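Local coordinates for LAIR1 ecotodomain from MGD21 antibody (Homo sapiens, PDB 7JZK), which binds the V2 domain of a Plasmodium RIFIN through a LAIR1 immunoglobulin domain that is inserted in an antibody, at residues 75-80 with 88-93. Residues are numbered along the deposited sequence; the frame is centred on the assembly and turned at random.
Sequences LFRCIY and EQSDYL
The close-packed part of the contact is layered on R77, whose guanidinium is sandwiched between two side chains of 88-93. Q89, its chain bent at chi2, runs alongside and lays CG over the centre of one face, 3.4 Å from R77 CZ, its amide tilted 23° from the guanidinium. Over the opposite face stands the hydroxyl of Y92, 3.2 Å from OH to R77 CZ; the ring and guanidinium planes are nearly parallel, but the hydroxyl, not the ring, covers the face, and OH is badly placed to bond NE or NH1. Closer to the backbone, R77 CD sits over the Y92 ring as a CH-pi contact, 3.7 Å from the centroid, and L75 crosses the other face of the ring with CD2. R77 NE forms a salt bridge with E38 of the adjacent strand 34-38, and I79 and Q89 pack on A99 and P101 of the RIFIN chain. These segments belong to the hairpin of strands 74-82 and 85-97, the F and G strands of the immunoglobulin fold. F76 and L93 form an antiparallel hydrogen-bonded pair, with F76 N to L93 O and L93 N to F76 O both 2.9 Å. Beyond it the ladder is broken at the buried pair C78 and S90: S90 N still reaches C78 O at 2.9 Å, but for C78 N, in the residue disulfide-linked to C26, S90 OG replaces a main-chain acceptor, 3.2 Å away and nearly straight (175°). The hydroxyl's own proton goes to D91 O from above the carbonyl plane, fixing its orientation. Looser is the outer side, where a water receives a weak bond from R77 NH1 and donates to S90 O, while the exposed D91 turns from 75-80 to a salt bridge with R5.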
loop_
_atom_site.group_PDB
_atom_site.type_symbol
_atom_site.label_atom_id
_atom_site.label_comp_id
_atom_site.label_asym_id
_atom_site.label_seq_id
_atom_site.Cartn_x
_atom_site.Cartn_y
_atom_site.Cartn_z
ATOM N N LEU A 75 4.337 -6.349 15.799
ATOM C CA LEU A 75 5.316 -5.274 15.759
ATOM C C LEU A 75 4.912 -4.072 14.898
ATOM O O LEU A 75 4.293 -4.229 13.849
ATOM C CB LEU A 75 6.649 -5.849 15.279
ATOM C CG LEU A 75 7.549 -6.609 16.275
ATOM C CD1 LEU A 75 6.838 -7.579 17.178
ATOM C CD2 LEU A 75 8.688 -7.277 15.565
ATOM N N PHE A 76 5.279 -2.870 15.369
ATOM C CA PHE A 76 5.059 -1.580 14.718
ATOM C C PHE A 76 6.317 -0.733 14.878
ATOM O O PHE A 76 7.030 -0.855 15.873
ATOM C CB PHE A 76 3.866 -0.789 15.313
ATOM C CG PHE A 76 2.527 -1.482 15.176
ATOM C CD1 PHE A 76 2.129 -2.446 16.103
ATOM C CD2 PHE A 76 1.655 -1.161 14.129
ATOM C CE1 PHE A 76 0.898 -3.077 15.986
ATOM C CE2 PHE A 76 0.418 -1.787 14.013
ATOM C CZ PHE A 76 0.042 -2.749 14.939
ATOM N N ARG A 77 6.594 0.142 13.907
ATOM C CA ARG A 77 7.741 1.043 14.041
ATOM C C ARG A 77 7.520 2.269 13.163
ATOM O O ARG A 77 6.680 2.264 12.266
ATOM C CB ARG A 77 9.056 0.349 13.684
ATOM C CG ARG A 77 9.346 0.289 12.203
ATOM C CD ARG A 77 10.603 -0.489 11.971
ATOM N NE ARG A 77 10.848 -0.738 10.554
ATOM C CZ ARG A 77 11.951 -1.332 10.094
ATOM N NH1 ARG A 77 12.898 -1.731 10.942
ATOM N NH2 ARG A 77 12.124 -1.516 8.792
ATOM N N CYS A 78 8.277 3.324 13.427
ATOM C CA CYS A 78 8.082 4.576 12.712
ATOM C C CYS A 78 9.254 4.865 11.794
ATOM O O CYS A 78 10.386 4.418 12.010
ATOM C CB CYS A 78 7.890 5.771 13.658
ATOM S SG CYS A 78 6.653 5.540 14.967
ATOM N N ILE A 79 8.951 5.603 10.738
ATOM C CA ILE A 79 9.987 6.148 9.880
ATOM C C ILE A 79 9.426 7.437 9.309
ATOM O O ILE A 79 8.222 7.566 9.098
ATOM C CB ILE A 79 10.409 5.141 8.786
ATOM C CG1 ILE A 79 11.604 5.655 7.984
ATOM C CG2 ILE A 79 9.259 4.839 7.874
ATOM C CD1 ILE A 79 12.069 4.673 6.954
ATOM N N TYR A 80 10.278 8.422 9.109
ATOM C CA TYR A 80 9.754 9.678 8.620
ATOM C C TYR A 80 10.577 10.128 7.434
ATOM O O TYR A 80 11.701 9.666 7.212
ATOM C CB TYR A 80 9.720 10.759 9.702
ATOM C CG TYR A 80 11.069 11.198 10.203
ATOM C CD1 TYR A 80 11.610 10.639 11.349
ATOM C CD2 TYR A 80 11.791 12.195 9.552
ATOM C CE1 TYR A 80 12.818 11.034 11.818
ATOM C CE2 TYR A 80 13.007 12.590 10.010
ATOM C CZ TYR A 80 13.524 12.010 11.144
ATOM O OH TYR A 80 14.758 12.414 11.621
ATOM N N GLU A 88 16.314 6.722 9.183
ATOM C CA GLU A 88 16.412 5.339 9.622
ATOM C C GLU A 88 15.204 4.997 10.482
ATOM O O GLU A 88 14.583 5.871 11.090
ATOM C CB GLU A 88 17.695 5.106 10.409
ATOM C CG GLU A 88 18.866 5.965 9.933
ATOM C CD GLU A 88 19.116 7.214 10.809
ATOM O OE1 GLU A 88 20.172 7.275 11.479
ATOM O OE2 GLU A 88 18.272 8.141 10.818
ATOM N N GLN A 89 14.822 3.728 10.469
ATOM C CA GLN A 89 13.624 3.319 11.187
ATOM C C GLN A 89 13.870 3.360 12.690
ATOM O O GLN A 89 14.996 3.221 13.163
ATOM C CB GLN A 89 13.191 1.909 10.762
ATOM C CG GLN A 89 13.061 1.728 9.268
ATOM C CD GLN A 89 14.371 1.300 8.667
ATOM O OE1 GLN A 89 15.409 1.361 9.329
ATOM N NE2 GLN A 89 14.342 0.831 7.425
ATOM N N SER A 90 12.795 3.554 13.438
ATOM C CA SER A 90 12.818 3.375 14.874
ATOM C C SER A 90 12.876 1.891 15.242
ATOM O O SER A 90 12.735 0.996 14.405
ATOM C CB SER A 90 11.562 3.962 15.494
ATOM O OG SER A 90 10.575 2.952 15.607
ATOM N N ASP A 91 13.102 1.632 16.517
ATOM C CA ASP A 91 13.017 0.274 17.022
ATOM C C ASP A 91 11.573 -0.217 16.955
ATOM O O ASP A 91 10.634 0.581 16.998
ATOM C CB ASP A 91 13.525 0.212 18.462
ATOM C CG ASP A 91 15.006 -0.114 18.532
ATOM O OD1 ASP A 91 15.709 0.127 17.524
ATOM O OD2 ASP A 91 15.478 -0.596 19.590
ATOM N N TYR A 92 11.401 -1.539 16.830
ATOM C CA TYR A 92 10.072 -2.140 16.832
ATOM C C TYR A 92 9.472 -2.109 18.226
ATOM O O TYR A 92 10.166 -2.245 19.231
ATOM C CB TYR A 92 10.104 -3.604 16.351
ATOM C CG TYR A 92 10.180 -3.765 14.847
ATOM C CD1 TYR A 92 11.366 -4.130 14.240
ATOM C CD2 TYR A 92 9.093 -3.511 14.036
ATOM C CE1 TYR A 92 11.469 -4.256 12.865
ATOM C CE2 TYR A 92 9.181 -3.639 12.649
ATOM C CZ TYR A 92 10.377 -4.012 12.069
ATOM O OH TYR A 92 10.528 -4.141 10.707
ATOM N N LEU A 93 8.156 -2.004 18.257
ATOM C CA LEU A 93 7.328 -1.983 19.448
ATOM C C LEU A 93 6.330 -3.125 19.312
ATOM O O LEU A 93 5.676 -3.241 18.268
ATOM C CB LEU A 93 6.572 -0.658 19.524
ATOM C CG LEU A 93 5.868 -0.202 20.793
ATOM C CD1 LEU A 93 6.894 0.297 21.782
ATOM C CD2 LEU A 93 4.851 0.881 20.474
HETATM O O HOH W 1 13.965 -0.974 13.092
#